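PDB 7L32: MPT synthase subunit 2 from Burkholderia ambifaria, which probably serves as the catalytic large subunit of molybdopterin synthase, which transfers sulfur to precursor Z to make molybdopterin during molybdenum cofactor biosynthesis. Local coordinates for residues 17-22 with 87-92. Residues are numbered along the deposited sequence; the frame is centred on the assembly and turned at random.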
loop_
_atom_site.group_PDB
_atom_site.type_symbol
_atom_site.label_atom_id
_atom_site.label_comp_id
_atom_site.label_asym_id
_atom_site.label_seq_id
_atom_site.Cartn_x
_atom_site.Cartn_y
_atom_site.Cartn_z
ATOM N N ASP A 17 16.031 -7.667 13.044
ATOM C CA ASP A 17 16.659 -6.807 12.054
ATOM C C ASP A 17 15.608 -5.964 11.338
ATOM O O ASP A 17 14.439 -6.341 11.221
ATOM C CB ASP A 17 17.427 -7.629 11.017
ATOM C CG ASP A 17 18.731 -8.180 11.538
ATOM O OD1 ASP A 17 19.291 -7.634 12.523
ATOM O OD2 ASP A 17 19.213 -9.161 10.928
ATOM N N ASP A 18 16.039 -4.813 10.840
ATOM C CA ASP A 18 15.149 -4.016 10.012
ATOM C C ASP A 18 14.959 -4.691 8.651
ATOM O O ASP A 18 15.737 -5.559 8.251
ATOM C CB ASP A 18 15.705 -2.604 9.844
ATOM C CG ASP A 18 14.631 -1.598 9.475
ATOM O OD1 ASP A 18 13.437 -1.982 9.406
ATOM O OD2 ASP A 18 14.991 -0.422 9.254
ATOM N N PHE A 19 13.894 -4.307 7.948
ATOM C CA PHE A 19 13.596 -4.881 6.643
ATOM C C PHE A 19 13.731 -3.818 5.554
ATOM O O PHE A 19 13.745 -2.614 5.824
ATOM C CB PHE A 19 12.193 -5.523 6.605
ATOM C CG PHE A 19 11.060 -4.615 7.060
ATOM C CD1 PHE A 19 10.511 -3.667 6.191
ATOM C CD2 PHE A 19 10.523 -4.737 8.333
ATOM C CE1 PHE A 19 9.476 -2.836 6.607
ATOM C CE2 PHE A 19 9.476 -3.918 8.755
ATOM C CZ PHE A 19 8.952 -2.958 7.886
ATOM N N ASP A 20 13.860 -4.288 4.313
ATOM C CA ASP A 20 13.997 -3.446 3.124
ATOM C C ASP A 20 12.732 -3.631 2.288
ATOM O O ASP A 20 12.565 -4.664 1.634
ATOM C CB ASP A 20 15.254 -3.857 2.355
ATOM C CG ASP A 20 15.514 -3.019 1.090
ATOM O OD1 ASP A 20 14.582 -2.427 0.499
ATOM O OD2 ASP A 20 16.685 -2.994 0.677
ATOM N N LEU A 21 11.863 -2.615 2.279
ATOM C CA LEU A 21 10.596 -2.709 1.554
ATOM C C LEU A 21 10.810 -3.093 0.089
ATOM O O LEU A 21 10.125 -3.982 -0.428
ATOM C CB LEU A 21 9.834 -1.383 1.652
ATOM C CG LEU A 21 8.469 -1.316 0.953
ATOM C CD1 LEU A 21 7.470 -2.327 1.536
ATOM C CD2 LEU A 21 7.907 0.087 1.049
ATOM N N ASN A 22 11.782 -2.448 -0.580
ATOM C CA ASN A 22 12.084 -2.743 -1.987
ATOM C C ASN A 22 12.400 -4.216 -2.188
ATOM O O ASN A 22 11.847 -4.872 -3.079
ATOM C CB ASN A 22 13.293 -1.927 -2.471
ATOM C CG ASN A 22 12.921 -0.574 -2.997
ATOM O OD1 ASN A 22 11.753 -0.205 -2.998
ATOM N ND2 ASN A 22 13.929 0.198 -3.438
ATOM N N ALA A 87 2.755 -11.147 1.754
ATOM C CA ALA A 87 4.008 -11.204 2.508
ATOM C C ALA A 87 3.870 -10.351 3.763
ATOM O O ALA A 87 3.294 -9.264 3.716
ATOM C CB ALA A 87 5.209 -10.721 1.672
ATOM N N ILE A 88 4.359 -10.859 4.898
ATOM C CA ILE A 88 4.315 -10.129 6.163
ATOM C C ILE A 88 5.691 -10.224 6.808
ATOM O O ILE A 88 6.236 -11.330 6.948
ATOM C CB ILE A 88 3.252 -10.695 7.130
ATOM C CG1 ILE A 88 1.859 -10.762 6.475
ATOM C CG2 ILE A 88 3.224 -9.857 8.458
ATOM C CD1 ILE A 88 0.826 -11.603 7.268
ATOM N N VAL A 89 6.252 -9.078 7.194
ATOM C CA VAL A 89 7.455 -9.041 8.036
ATOM C C VAL A 89 7.144 -8.164 9.241
ATOM O O VAL A 89 6.757 -7.000 9.083
ATOM C CB VAL A 89 8.687 -8.504 7.292
ATOM C CG1 VAL A 89 9.944 -8.584 8.201
ATOM C CG2 VAL A 89 8.926 -9.262 5.963
ATOM N N HIS A 90 7.299 -8.711 10.446
ATOM C CA HIS A 90 7.046 -7.935 11.649
ATOM C C HIS A 90 8.304 -7.938 12.509
ATOM O O HIS A 90 8.963 -8.972 12.647
ATOM C CB HIS A 90 5.847 -8.503 12.433
ATOM C CG HIS A 90 5.170 -7.499 13.316
ATOM N ND1 HIS A 90 5.816 -6.853 14.349
ATOM C CD2 HIS A 90 3.883 -7.070 13.355
ATOM C CE1 HIS A 90 4.967 -6.051 14.971
ATOM N NE2 HIS A 90 3.786 -6.165 14.390
ATOM N N ARG A 91 8.658 -6.779 13.057
ATOM C CA ARG A 91 9.844 -6.707 13.898
ATOM C C ARG A 91 9.466 -6.856 15.364
ATOM O O ARG A 91 8.320 -6.628 15.762
ATOM C CB ARG A 91 10.592 -5.397 13.691
ATOM C CG ARG A 91 11.136 -5.243 12.272
ATOM C CD ARG A 91 11.874 -3.936 12.119
ATOM N NE ARG A 91 13.132 -3.934 12.851
ATOM C CZ ARG A 91 13.787 -2.838 13.204
ATOM N NH1 ARG A 91 13.304 -1.633 12.947
ATOM N NH2 ARG A 91 14.954 -2.952 13.840
ATOM N N VAL A 92 10.457 -7.263 16.163
ATOM C CA VAL A 92 10.362 -7.312 17.620
ATOM C C VAL A 92 11.651 -6.731 18.192
ATOM O O VAL A 92 12.603 -6.434 17.464
ATOM C CB VAL A 92 10.117 -8.742 18.149
ATOM C CG1 VAL A 92 8.716 -9.214 17.770
ATOM C CG2 VAL A 92 11.169 -9.706 17.622
#
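In the alpha/beta domain of this MoaE protein, the loop that leads from strand 11-15, outermost in its sheet within this chain, into helix 21-30 folds back over the neighbouring strand 85-91, and Asp18, Phe19, Val89 and Arg91 carry the contact. It is a worked example of a connection crossing a sheet face that meets one apolar and one charged side chain of the same strand. Phe19 points toward the strand; its CD2 packs 3.9 Å from CG1 of Val89, and CG of Arg91 meets the ring at its edge, 4.0 Å from CD2 of Phe19. The Phe19 side chain also touches Met103 of strand 100-108.

Arg91 rises toward the loop and bends at chi3 (70°), which turns NE away from the straight run of the chain. Its guanidinium then lies against the backbone, with CA of Asp18 over one face, 3.5 Å from NE of Arg91. The carboxylate of Asp18 stacks on the guanidinium, the two planes 24° apart. The salt bridge from OD1 of Asp18 to NH1 of Arg91 spans 3.6 Å and rests on charge alone, since no N-H points at the oxygen. Two clear hydrogen bonds reach residues beyond these segments: Arg91 NH2 donates to the carbonyl O of Thr16 and NH1 to that of Gln100, whose NE2 also reaches Asp18 OD1. That same oxygen accepts a bent bond from the backbone N of Phe19, at 2.8 Å and 138°, arriving from above the carboxylate plane.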